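Local coordinates for protein Afp2 (Serratia entomophila, PDB 6RBN) that probably builds the contractile sheath that surrounds the inner tube of the anti-feeding prophage, a phage-tail-like injection system, at residues V202-A207 and I225-G230; S70-F75 and G163-G168; F159-T164 and F206-D211; T182-T187 and A195-N200. All coordinates share one frame; numbering follows the deposited sequence.

Interaction 1 of 4, residues V202-A207 and I225-G230; sequences VTPAFA and IRTFSG
P204 meets I225 and T227 across this small contact, its CB directed toward the second segment and its ring supplying about half of the 125 Å² buried. P204 CB lies 3.9 Å from the carbonyl O of I225, while on the same ring CG comes within 4.4 Å of T227 CG2. The proline thus rests on backbone at one point and on a methyl group at the other, and no hydrogen bond crosses between the segments. In T227 the hydroxyl stands anti to the backbone N (chi1 -179°), and it is the methyl branch that reaches the proline. Within the subtilisin-like part of the sheath protein, residues 225-226 form one strand of a two-stranded antiparallel sheet with 234-235, R226 and V234 sharing a backbone hydrogen bond, and the loop 202-207 runs past this strand. I225 adds a buried side chain that packs on P173 and I176 of helix 173-187 and on V235. R226 has its CB turned away from the loop, with F228 CZ 3.8 Å above one face of its guanidinium group, and its NH1 forms a salt bridge with D210.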
loop_
_atom_site.group_PDB
_atom_site.type_symbol
_atom_site.label_atom_id
_atom_site.label_comp_id
_atom_site.label_asym_id
_atom_site.label_seq_id
_atom_site.Cartn_x
_atom_site.Cartn_y
_atom_site.Cartn_z
ATOM N N VAL C 202 36.401 -27.513 -93.278
ATOM C CA VAL C 202 36.372 -26.518 -94.339
ATOM C C VAL C 202 37.793 -26.003 -94.525
ATOM O O VAL C 202 38.602 -26.016 -93.596
ATOM C CB VAL C 202 35.360 -25.380 -94.017
ATOM C CG1 VAL C 202 35.825 -24.521 -92.852
ATOM C CG2 VAL C 202 35.035 -24.536 -95.243
ATOM N N THR C 203 38.123 -25.629 -95.755
ATOM C CA THR C 203 39.404 -25.030 -96.095
ATOM C C THR C 203 39.126 -23.758 -96.881
ATOM O O THR C 203 38.083 -23.656 -97.535
ATOM C CB THR C 203 40.289 -25.981 -96.922
ATOM O OG1 THR C 203 39.591 -26.394 -98.101
ATOM C CG2 THR C 203 40.689 -27.208 -96.114
ATOM N N PRO C 204 39.999 -22.755 -96.794
ATOM C CA PRO C 204 39.803 -21.557 -97.612
ATOM C C PRO C 204 40.058 -21.842 -99.080
ATOM O O PRO C 204 40.883 -22.683 -99.440
ATOM C CB PRO C 204 40.825 -20.567 -97.047
ATOM C CG PRO C 204 41.855 -21.409 -96.419
ATOM C CD PRO C 204 41.132 -22.594 -95.866
ATOM N N ALA C 205 39.319 -21.133 -99.932
ATOM C CA ALA C 205 39.480 -21.310 -101.370
ATOM C C ALA C 205 40.793 -20.729 -101.862
ATOM O O ALA C 205 41.379 -21.243 -102.820
ATOM C CB ALA C 205 38.309 -20.671 -102.113
ATOM N N PHE C 206 41.272 -19.672 -101.218
ATOM C CA PHE C 206 42.464 -18.954 -101.631
ATOM C C PHE C 206 43.467 -18.955 -100.488
ATOM O O PHE C 206 43.116 -19.168 -99.326
ATOM C CB PHE C 206 42.119 -17.514 -102.019
ATOM C CG PHE C 206 41.232 -17.410 -103.220
ATOM C CD1 PHE C 206 41.276 -18.359 -104.227
ATOM C CD2 PHE C 206 40.290 -16.402 -103.302
ATOM C CE1 PHE C 206 40.437 -18.273 -105.320
ATOM C CE2 PHE C 206 39.442 -16.317 -104.384
ATOM C CZ PHE C 206 39.519 -17.250 -105.396
ATOM N N ALA C 207 44.726 -18.713 -100.828
ATOM C CA ALA C 207 45.789 -18.560 -99.848
ATOM C C ALA C 207 46.119 -17.083 -99.724
ATOM O O ALA C 207 46.353 -16.410 -100.732
ATOM C CB ALA C 207 47.029 -19.359 -100.245
ATOM N N ILE C 225 40.478 -15.181 -93.448
ATOM C CA ILE C 225 40.336 -16.565 -93.011
ATOM C C ILE C 225 41.525 -17.318 -93.583
ATOM O O ILE C 225 41.606 -17.529 -94.800
ATOM C CB ILE C 225 39.016 -17.187 -93.479
ATOM C CG1 ILE C 225 37.829 -16.439 -92.879
ATOM C CG2 ILE C 225 38.957 -18.656 -93.118
ATOM C CD1 ILE C 225 36.509 -16.851 -93.456
ATOM N N ARG C 226 42.450 -17.719 -92.721
ATOM C CA ARG C 226 43.730 -18.257 -93.151
ATOM C C ARG C 226 43.947 -19.626 -92.530
ATOM O O ARG C 226 43.344 -19.974 -91.516
ATOM C CB ARG C 226 44.869 -17.311 -92.769
ATOM C CG ARG C 226 44.840 -15.994 -93.500
ATOM C CD ARG C 226 45.929 -15.089 -92.993
ATOM N NE ARG C 226 47.237 -15.688 -93.200
ATOM C CZ ARG C 226 48.364 -15.189 -92.715
ATOM N NH1 ARG C 226 48.340 -14.075 -92.004
ATOM N NH2 ARG C 226 49.514 -15.801 -92.945
ATOM N N THR C 227 44.832 -20.407 -93.135
ATOM C CA THR C 227 45.198 -21.712 -92.606
ATOM C C THR C 227 46.634 -21.673 -92.098
ATOM O O THR C 227 47.483 -20.970 -92.656
ATOM C CB THR C 227 45.004 -22.816 -93.652
ATOM O OG1 THR C 227 45.354 -24.084 -93.085
ATOM C CG2 THR C 227 45.814 -22.565 -94.917
ATOM N N PHE C 228 46.879 -22.374 -90.997
ATOM C CA PHE C 228 48.188 -22.442 -90.368
ATOM C C PHE C 228 48.515 -23.890 -90.042
ATOM O O PHE C 228 47.635 -24.653 -89.632
ATOM C CB PHE C 228 48.234 -21.608 -89.087
ATOM C CG PHE C 228 48.091 -20.134 -89.313
ATOM C CD1 PHE C 228 49.176 -19.370 -89.702
ATOM C CD2 PHE C 228 46.871 -19.508 -89.129
ATOM C CE1 PHE C 228 49.045 -18.015 -89.905
ATOM C CE2 PHE C 228 46.737 -18.152 -89.334
ATOM C CZ PHE C 228 47.825 -17.407 -89.723
ATOM N N SER C 229 49.775 -24.269 -90.231
ATOM C CA SER C 229 50.244 -25.575 -89.781
ATOM C C SER C 229 50.307 -25.565 -88.261
ATOM O O SER C 229 51.130 -24.861 -87.671
ATOM C CB SER C 229 51.605 -25.892 -90.390
ATOM O OG SER C 229 52.080 -27.150 -89.946
ATOM N N GLY C 230 49.440 -26.344 -87.623
ATOM C CA GLY C 230 49.195 -26.180 -86.205
ATOM C C GLY C 230 47.728 -25.901 -85.966
ATOM O O GLY C 230 46.892 -26.796 -86.122
#

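Interaction 2 of 4, residues S70-F75 and G163-G168; sequences SLSLWF and GTLASG
L165 projects from its loop toward helix 66-75 and touches two consecutive helix residues, L73 and S72. The apolar part of the contact is between leucines: L73 CD2 and L165 CD1 are 4.3 Å apart, methyl against methyl. With a chi1 of -173°, L165 holds its CG on the far side of CB from the backbone N, which extends the side chain from the loop backbone to the helix even though the nearest CA atoms, those of L73 and L165, are 8.7 Å apart. The other methyl of L165 makes the mixed contact, CD2 lying 4.2 Å from S72 OG. This hydroxyl is bonded within its own helix, to the carbonyl O of Y68 one turn earlier, with a weak second bond to T69 O; L165 therefore packs beside a polar atom already engaged. No hydrogen bond crosses between the segments. In the loop, G168 N donates to L165 O at 2.6 Å, closing a type I beta turn from L165 to G168. G168 ends the turn with a positive phi of 95°, a conformation that suits glycine. In the helix, F75 N bonds to L71 O. L73 continues the apolar surface onto A179 of helix 173-187, and L165 also leans on V171. What results is a type I beta turn whose first residue packs on helix 66-75, a helix that itself lies against strand 82-86 through L71, in the alpha/beta part of the sheath protein.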
loop_
_atom_site.group_PDB
_atom_site.type_symbol
_atom_site.label_atom_id
_atom_site.label_comp_id
_atom_site.label_asym_id
_atom_site.label_seq_id
_atom_site.Cartn_x
_atom_site.Cartn_y
_atom_site.Cartn_z
ATOM N N SER C 70 25.981 -23.420 -95.359
ATOM C CA SER C 70 26.117 -22.605 -94.161
ATOM C C SER C 70 25.576 -23.330 -92.940
ATOM O O SER C 70 26.180 -23.286 -91.864
ATOM C CB SER C 70 25.400 -21.274 -94.353
ATOM O OG SER C 70 25.996 -20.532 -95.397
ATOM N N LEU C 71 24.443 -24.006 -93.092
ATOM C CA LEU C 71 23.832 -24.715 -91.979
ATOM C C LEU C 71 24.519 -26.035 -91.680
ATOM O O LEU C 71 24.606 -26.422 -90.513
ATOM C CB LEU C 71 22.356 -24.938 -92.268
ATOM C CG LEU C 71 21.602 -23.626 -92.124
ATOM C CD1 LEU C 71 20.244 -23.736 -92.695
ATOM C CD2 LEU C 71 21.498 -23.358 -90.666
ATOM N N SER C 72 25.006 -26.736 -92.704
ATOM C CA SER C 72 25.743 -27.971 -92.463
ATOM C C SER C 72 27.065 -27.705 -91.758
ATOM O O SER C 72 27.533 -28.545 -90.989
ATOM C CB SER C 72 25.983 -28.705 -93.779
ATOM O OG SER C 72 26.844 -27.961 -94.616
ATOM N N LEU C 73 27.664 -26.540 -91.997
ATOM C CA LEU C 73 28.855 -26.122 -91.275
ATOM C C LEU C 73 28.506 -25.538 -89.913
ATOM O O LEU C 73 29.359 -25.517 -89.022
ATOM C CB LEU C 73 29.627 -25.120 -92.143
ATOM C CG LEU C 73 31.102 -24.742 -91.987
ATOM C CD1 LEU C 73 31.342 -23.690 -90.939
ATOM C CD2 LEU C 73 31.923 -25.984 -91.698
ATOM N N TRP C 74 27.262 -25.088 -89.731
ATOM C CA TRP C 74 26.802 -24.612 -88.429
ATOM C C TRP C 74 26.613 -25.758 -87.449
ATOM O O TRP C 74 27.131 -25.720 -86.327
ATOM C CB TRP C 74 25.490 -23.841 -88.584
ATOM C CG TRP C 74 24.855 -23.476 -87.278
ATOM C CD1 TRP C 74 23.798 -24.095 -86.681
ATOM C CD2 TRP C 74 25.235 -22.411 -86.405
ATOM N NE1 TRP C 74 23.500 -23.487 -85.492
ATOM C CE2 TRP C 74 24.367 -22.448 -85.299
ATOM C CE3 TRP C 74 26.226 -21.431 -86.451
ATOM C CZ2 TRP C 74 24.463 -21.547 -84.250
ATOM C CZ3 TRP C 74 26.309 -20.532 -85.419
ATOM C CH2 TRP C 74 25.439 -20.596 -84.330
ATOM N N PHE C 75 25.855 -26.783 -87.844
ATOM C CA PHE C 75 25.464 -27.821 -86.903
ATOM C C PHE C 75 26.578 -28.805 -86.587
ATOM O O PHE C 75 26.470 -29.536 -85.599
ATOM C CB PHE C 75 24.252 -28.594 -87.420
ATOM C CG PHE C 75 22.976 -27.812 -87.388
ATOM C CD1 PHE C 75 22.357 -27.534 -86.183
ATOM C CD2 PHE C 75 22.366 -27.404 -88.556
ATOM C CE1 PHE C 75 21.181 -26.824 -86.147
ATOM C CE2 PHE C 75 21.189 -26.697 -88.525
ATOM C CZ PHE C 75 20.593 -26.413 -87.320
ATOM N N GLY C 163 34.879 -20.478 -98.608
ATOM C CA GLY C 163 35.271 -21.832 -98.290
ATOM C C GLY C 163 35.069 -22.798 -99.444
ATOM O O GLY C 163 34.365 -22.521 -100.410
ATOM N N THR C 164 35.726 -23.949 -99.334
ATOM C CA THR C 164 35.661 -25.001 -100.343
ATOM C C THR C 164 35.488 -26.374 -99.692
ATOM O O THR C 164 36.343 -27.254 -99.843
ATOM C CB THR C 164 36.862 -24.932 -101.305
ATOM O OG1 THR C 164 36.860 -26.065 -102.182
ATOM C CG2 THR C 164 38.207 -24.766 -100.601
ATOM N N LEU C 165 34.387 -26.511 -98.931
ATOM C CA LEU C 165 34.009 -27.664 -98.100
ATOM C C LEU C 165 34.265 -29.013 -98.760
ATOM O O LEU C 165 34.147 -29.155 -99.979
ATOM C CB LEU C 165 32.519 -27.550 -97.773
ATOM C CG LEU C 165 31.784 -28.476 -96.807
ATOM C CD1 LEU C 165 32.252 -28.247 -95.389
ATOM C CD2 LEU C 165 30.288 -28.262 -96.918
ATOM N N ALA C 166 34.605 -30.006 -97.926
ATOM C CA ALA C 166 35.220 -31.259 -98.370
ATOM C C ALA C 166 34.345 -32.094 -99.301
ATOM O O ALA C 166 34.860 -33.015 -99.944
ATOM C CB ALA C 166 35.611 -32.100 -97.154
ATOM N N SER C 167 33.052 -31.803 -99.400
ATOM C CA SER C 167 32.206 -32.405 -100.419
ATOM C C SER C 167 32.257 -31.649 -101.742
ATOM O O SER C 167 31.468 -31.948 -102.645
ATOM C CB SER C 167 30.760 -32.488 -99.926
ATOM O OG SER C 167 30.197 -31.196 -99.782
ATOM N N GLY C 168 33.160 -30.678 -101.874
ATOM C CA GLY C 168 33.312 -29.912 -103.087
ATOM C C GLY C 168 32.559 -28.599 -103.113
ATOM O O GLY C 168 32.897 -27.725 -103.918
#

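Interaction 3 of 4, residues F159-T164 and F206-D211; sequences FYPWGT and FAVSDD
Y160 places CG opposite its backbone N (chi1 161°), which brings the phenol end up to F206, while F206 keeps CG beside its own backbone N (chi1 -65°), and the two side chains cross at about a right angle. The phenol oxygen does the touching: Y160 OH is 3.5 Å from F206 CD2 and 3.7 Å from F206 CE2, coming to the edge of the phenylalanine ring near its plane. Relative to the tyrosine ring, F206 CD2 lies obliquely, 4.3 Å from Y160 CZ. The hydroxyl has polar partners of its own, being hydrogen-bonded to the backbone of I137 and E135; these bonds help to fix the tip against which F206 packs. K136, between them in sequence, makes a cation-pi contact with the F206 ring. Next to this pair, P161 CG meets V208 CG2 at 4.3 Å, a purely apolar touch. No hydrogen bond links the two segments. Beyond V208 the chain reaches S209, the N-cap of helix 210-216, where D210 packs on Y7 of a neighbouring subunit. The other segment leads from strand 156-157, outermost in the six-stranded sheet of this chain, toward helix 173-187, on which F159 and W162 pack.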
loop_
_atom_site.group_PDB
_atom_site.type_symbol
_atom_site.label_atom_id
_atom_site.label_comp_id
_atom_site.label_asym_id
_atom_site.label_seq_id
_atom_site.Cartn_x
_atom_site.Cartn_y
_atom_site.Cartn_z
ATOM N N PHE C 159 34.810 -10.679 -93.288
ATOM C CA PHE C 159 35.329 -12.053 -93.397
ATOM C C PHE C 159 35.479 -12.539 -94.837
ATOM O O PHE C 159 34.609 -13.256 -95.318
ATOM C CB PHE C 159 34.472 -13.036 -92.594
ATOM C CG PHE C 159 34.482 -12.771 -91.129
ATOM C CD1 PHE C 159 35.556 -13.162 -90.351
ATOM C CD2 PHE C 159 33.422 -12.121 -90.527
ATOM C CE1 PHE C 159 35.569 -12.913 -89.000
ATOM C CE2 PHE C 159 33.426 -11.875 -89.179
ATOM C CZ PHE C 159 34.502 -12.268 -88.413
ATOM N N TYR C 160 36.518 -12.073 -95.554
ATOM C CA TYR C 160 36.592 -12.259 -97.008
ATOM C C TYR C 160 36.625 -13.707 -97.510
ATOM O O TYR C 160 35.681 -14.087 -98.224
ATOM C CB TYR C 160 37.758 -11.435 -97.570
ATOM C CG TYR C 160 38.238 -11.869 -98.938
ATOM C CD1 TYR C 160 37.465 -11.681 -100.069
ATOM C CD2 TYR C 160 39.491 -12.443 -99.092
ATOM C CE1 TYR C 160 37.913 -12.082 -101.310
ATOM C CE2 TYR C 160 39.950 -12.836 -100.326
ATOM C CZ TYR C 160 39.159 -12.652 -101.428
ATOM O OH TYR C 160 39.618 -13.044 -102.661
ATOM N N PRO C 161 37.645 -14.542 -97.234
ATOM C CA PRO C 161 37.881 -15.701 -98.116
ATOM C C PRO C 161 36.855 -16.821 -98.011
ATOM O O PRO C 161 36.583 -17.360 -96.937
ATOM C CB PRO C 161 39.250 -16.220 -97.647
ATOM C CG PRO C 161 39.813 -15.163 -96.790
ATOM C CD PRO C 161 38.625 -14.545 -96.139
ATOM N N TRP C 162 36.296 -17.174 -99.164
ATOM C CA TRP C 162 35.245 -18.177 -99.251
ATOM C C TRP C 162 35.785 -19.574 -98.980
ATOM O O TRP C 162 36.982 -19.839 -99.100
ATOM C CB TRP C 162 34.599 -18.117 -100.634
ATOM C CG TRP C 162 33.658 -16.972 -100.796
ATOM C CD1 TRP C 162 33.987 -15.664 -100.969
ATOM C CD2 TRP C 162 32.235 -17.046 -100.927
ATOM N NE1 TRP C 162 32.854 -14.906 -101.120
ATOM C CE2 TRP C 162 31.764 -15.734 -101.110
ATOM C CE3 TRP C 162 31.312 -18.092 -100.876
ATOM C CZ2 TRP C 162 30.416 -15.438 -101.245
ATOM C CZ3 TRP C 162 29.971 -17.795 -101.014
ATOM C CH2 TRP C 162 29.534 -16.483 -101.193
ATOM N N GLY C 163 34.879 -20.478 -98.608
ATOM C CA GLY C 163 35.271 -21.832 -98.290
ATOM C C GLY C 163 35.069 -22.798 -99.444
ATOM O O GLY C 163 34.365 -22.521 -100.410
ATOM N N THR C 164 35.726 -23.949 -99.334
ATOM C CA THR C 164 35.661 -25.001 -100.343
ATOM C C THR C 164 35.488 -26.374 -99.692
ATOM O O THR C 164 36.343 -27.254 -99.843
ATOM C CB THR C 164 36.862 -24.932 -101.305
ATOM O OG1 THR C 164 36.860 -26.065 -102.182
ATOM C CG2 THR C 164 38.207 -24.766 -100.601
ATOM N N PHE C 206 41.272 -19.672 -101.218
ATOM C CA PHE C 206 42.464 -18.954 -101.631
ATOM C C PHE C 206 43.467 -18.955 -100.488
ATOM O O PHE C 206 43.116 -19.168 -99.326
ATOM C CB PHE C 206 42.119 -17.514 -102.019
ATOM C CG PHE C 206 41.232 -17.410 -103.220
ATOM C CD1 PHE C 206 41.276 -18.359 -104.227
ATOM C CD2 PHE C 206 40.290 -16.402 -103.302
ATOM C CE1 PHE C 206 40.437 -18.273 -105.320
ATOM C CE2 PHE C 206 39.442 -16.317 -104.384
ATOM C CZ PHE C 206 39.519 -17.250 -105.396
ATOM N N ALA C 207 44.726 -18.713 -100.828
ATOM C CA ALA C 207 45.789 -18.560 -99.848
ATOM C C ALA C 207 46.119 -17.083 -99.724
ATOM O O ALA C 207 46.353 -16.410 -100.732
ATOM C CB ALA C 207 47.029 -19.359 -100.245
ATOM N N VAL C 208 46.128 -16.580 -98.496
ATOM C CA VAL C 208 46.324 -15.163 -98.225
ATOM C C VAL C 208 47.626 -14.989 -97.456
ATOM O O VAL C 208 47.856 -15.672 -96.451
ATOM C CB VAL C 208 45.140 -14.577 -97.441
ATOM C CG1 VAL C 208 45.393 -13.131 -97.132
ATOM C CG2 VAL C 208 43.857 -14.735 -98.227
ATOM N N SER C 209 48.476 -14.083 -97.928
ATOM C CA SER C 209 49.725 -13.773 -97.260
ATOM C C SER C 209 49.516 -12.671 -96.227
ATOM O O SER C 209 48.441 -12.079 -96.116
ATOM C CB SER C 209 50.786 -13.370 -98.279
ATOM O OG SER C 209 50.431 -12.160 -98.920
ATOM N N ASP C 210 50.569 -12.389 -95.457
ATOM C CA ASP C 210 50.513 -11.318 -94.472
ATOM C C ASP C 210 50.494 -9.943 -95.122
ATOM O O ASP C 210 49.839 -9.029 -94.613
ATOM C CB ASP C 210 51.707 -11.418 -93.524
ATOM C CG ASP C 210 51.574 -12.551 -92.538
ATOM O OD1 ASP C 210 50.431 -12.881 -92.171
ATOM O OD2 ASP C 210 52.612 -13.105 -92.123
ATOM N N ASP C 211 51.204 -9.773 -96.238
ATOM C CA ASP C 211 51.293 -8.463 -96.868
ATOM C C ASP C 211 50.006 -8.072 -97.578
ATOM O O ASP C 211 49.796 -6.886 -97.845
ATOM C CB ASP C 211 52.466 -8.435 -97.845
ATOM C CG ASP C 211 53.807 -8.520 -97.144
ATOM O OD1 ASP C 211 53.897 -8.076 -95.980
ATOM O OD2 ASP C 211 54.770 -9.027 -97.753
#

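Interaction 4 of 4, residues T182-T187 and A195-N200; sequences TQTDRT and ANQAVN
Q183 and Q197 cross at about a right angle, their amide planes 84° apart, where the loop following helix 173-187 turns back over the last turns of that helix. The contact, between the C-terminal part of this helix and the loop after it, lies in the subtilisin-like domain of the sheath protein, and the two glutamines account for most of its 194 Å² of buried surface. Q183 runs extended beyond CG, whereas Q197 bends at its second torsion and folds its amide across the base of the Q183 side chain. There the Q197 CG and the amide carbon CD pack on Q183 CB, each 3.7 Å from it. At the far end of Q183 the amides meet: Q197 NE2 donates to Q183 OE1 at 2.9 Å, but the N-H...O angle of 128° makes this a weak bond. The carbonyl O of A198 is also close to Q183 OE1, yet both are acceptors and no bond joins them. T184 touches Q197 nearer its base, the two side chains sliding past each other in opposite directions, with T184 OG1 3.8 Å from Q197 CB; that hydroxyl is hydrogen-bonded to S180 O in the preceding turn of the helix. Farther along the loop, V199 packs on I176 and A179 of the same helix. One turn beyond Q183, T187 OG1 donates to Q183 O at 2.9 Å, the hydroxyl sitting nearly along the C=O axis at a C=O...O angle of 164°.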
loop_
_atom_site.group_PDB
_atom_site.type_symbol
_atom_site.label_atom_id
_atom_site.label_comp_id
_atom_site.label_asym_id
_atom_site.label_seq_id
_atom_site.Cartn_x
_atom_site.Cartn_y
_atom_site.Cartn_z
ATOM N N THR C 182 30.549 -19.786 -82.196
ATOM C CA THR C 182 29.885 -20.767 -81.341
ATOM C C THR C 182 30.870 -21.451 -80.404
ATOM O O THR C 182 30.615 -21.576 -79.200
ATOM C CB THR C 182 29.185 -21.812 -82.201
ATOM O OG1 THR C 182 28.304 -21.153 -83.101
ATOM C CG2 THR C 182 28.377 -22.757 -81.338
ATOM N N GLN C 183 32.006 -21.896 -80.937
ATOM C CA GLN C 183 32.996 -22.572 -80.117
ATOM C C GLN C 183 33.747 -21.615 -79.207
ATOM O O GLN C 183 34.306 -22.051 -78.197
ATOM C CB GLN C 183 33.968 -23.330 -81.011
ATOM C CG GLN C 183 33.350 -24.523 -81.700
ATOM C CD GLN C 183 34.310 -25.208 -82.638
ATOM O OE1 GLN C 183 35.394 -24.701 -82.916
ATOM N NE2 GLN C 183 33.932 -26.386 -83.108
ATOM N N THR C 184 33.774 -20.324 -79.536
ATOM C CA THR C 184 34.403 -19.351 -78.655
ATOM C C THR C 184 33.488 -18.986 -77.493
ATOM O O THR C 184 33.944 -18.899 -76.348
ATOM C CB THR C 184 34.784 -18.102 -79.448
ATOM O OG1 THR C 184 35.633 -18.479 -80.537
ATOM C CG2 THR C 184 35.530 -17.110 -78.577
ATOM N N ASP C 185 32.192 -18.797 -77.763
ATOM C CA ASP C 185 31.269 -18.358 -76.720
ATOM C C ASP C 185 31.008 -19.446 -75.692
ATOM O O ASP C 185 30.680 -19.141 -74.542
ATOM C CB ASP C 185 29.944 -17.910 -77.329
ATOM C CG ASP C 185 30.082 -16.663 -78.167
ATOM O OD1 ASP C 185 31.063 -15.921 -77.975
ATOM O OD2 ASP C 185 29.192 -16.407 -79.000
ATOM N N ARG C 186 31.144 -20.710 -76.081
ATOM C CA ARG C 186 30.924 -21.794 -75.135
ATOM C C ARG C 186 32.111 -21.970 -74.200
ATOM O O ARG C 186 31.945 -22.015 -72.977
ATOM C CB ARG C 186 30.652 -23.092 -75.880
ATOM C CG ARG C 186 30.397 -24.246 -74.954
ATOM C CD ARG C 186 30.165 -25.506 -75.728
ATOM N NE ARG C 186 31.337 -25.917 -76.496
ATOM C CZ ARG C 186 31.388 -25.951 -77.825
ATOM N NH1 ARG C 186 30.334 -25.591 -78.543
ATOM N NH2 ARG C 186 32.496 -26.341 -78.436
ATOM N N THR C 187 33.315 -22.072 -74.756
ATOM C CA THR C 187 34.474 -22.413 -73.943
ATOM C C THR C 187 35.110 -21.178 -73.316
ATOM O O THR C 187 35.399 -21.165 -72.115
ATOM C CB THR C 187 35.498 -23.171 -74.786
ATOM O OG1 THR C 187 35.932 -22.343 -75.867
ATOM C CG2 THR C 187 34.880 -24.434 -75.353
ATOM N N ALA C 195 39.005 -15.475 -83.085
ATOM C CA ALA C 195 40.024 -15.635 -84.114
ATOM C C ALA C 195 40.694 -17.005 -84.098
ATOM O O ALA C 195 40.469 -17.808 -85.006
ATOM C CB ALA C 195 41.080 -14.542 -83.965
ATOM N N ASN C 196 41.449 -17.330 -83.052
ATOM C CA ASN C 196 42.283 -18.531 -83.073
ATOM C C ASN C 196 41.514 -19.827 -82.829
ATOM O O ASN C 196 42.144 -20.848 -82.538
ATOM C CB ASN C 196 43.416 -18.413 -82.056
ATOM C CG ASN C 196 44.544 -17.547 -82.547
ATOM O OD1 ASN C 196 44.959 -17.653 -83.694
ATOM N ND2 ASN C 196 45.048 -16.680 -81.681
ATOM N N GLN C 197 40.192 -19.821 -82.929
ATOM C CA GLN C 197 39.423 -21.052 -82.857
ATOM C C GLN C 197 39.461 -21.746 -84.210
ATOM O O GLN C 197 39.232 -21.116 -85.246
ATOM C CB GLN C 197 37.985 -20.756 -82.447
ATOM C CG GLN C 197 37.160 -21.990 -82.250
ATOM C CD GLN C 197 37.633 -22.808 -81.074
ATOM O OE1 GLN C 197 37.972 -22.265 -80.025
ATOM N NE2 GLN C 197 37.663 -24.122 -81.242
ATOM N N ALA C 198 39.755 -23.042 -84.200
ATOM C CA ALA C 198 39.913 -23.816 -85.426
ATOM C C ALA C 198 38.564 -24.388 -85.838
ATOM O O ALA C 198 37.990 -25.217 -85.127
ATOM C CB ALA C 198 40.938 -24.927 -85.228
ATOM N N VAL C 199 38.058 -23.946 -86.978
ATOM C CA VAL C 199 36.861 -24.525 -87.570
ATOM C C VAL C 199 37.295 -25.712 -88.426
ATOM O O VAL C 199 38.350 -25.694 -89.064
ATOM C CB VAL C 199 36.059 -23.452 -88.350
ATOM C CG1 VAL C 199 36.834 -22.888 -89.515
ATOM C CG2 VAL C 199 34.730 -23.979 -88.828
ATOM N N ASN C 200 36.516 -26.787 -88.387
ATOM C CA ASN C 200 36.906 -28.058 -88.975
ATOM C C ASN C 200 36.039 -28.390 -90.180
ATOM O O ASN C 200 34.899 -27.936 -90.294
ATOM C CB ASN C 200 36.805 -29.192 -87.954
ATOM C CG ASN C 200 37.872 -29.109 -86.889
ATOM O OD1 ASN C 200 39.034 -28.834 -87.182
ATOM N ND2 ASN C 200 37.485 -29.343 -85.642
#

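The four contacts form a connected set of packing in this subunit. Interactions 1 and 3 are the closest pair, with centres 7 Å apart; they share F206 and A207, and A205 N lies 2.8 Å from W162 O, a probable hydrogen bond. Interaction 2 joins them through the loop 159-168, since T203 O is 3.0 Å from T164 N. It also reaches interaction 4, where L73 CD1 lies 4.0 Å from V199 CG2. Interaction 4 precedes interaction 1 directly in sequence, the chain running on from N200 to V202. Interactions 3 and 4 do not touch, their nearest atoms being about 7 Å apart.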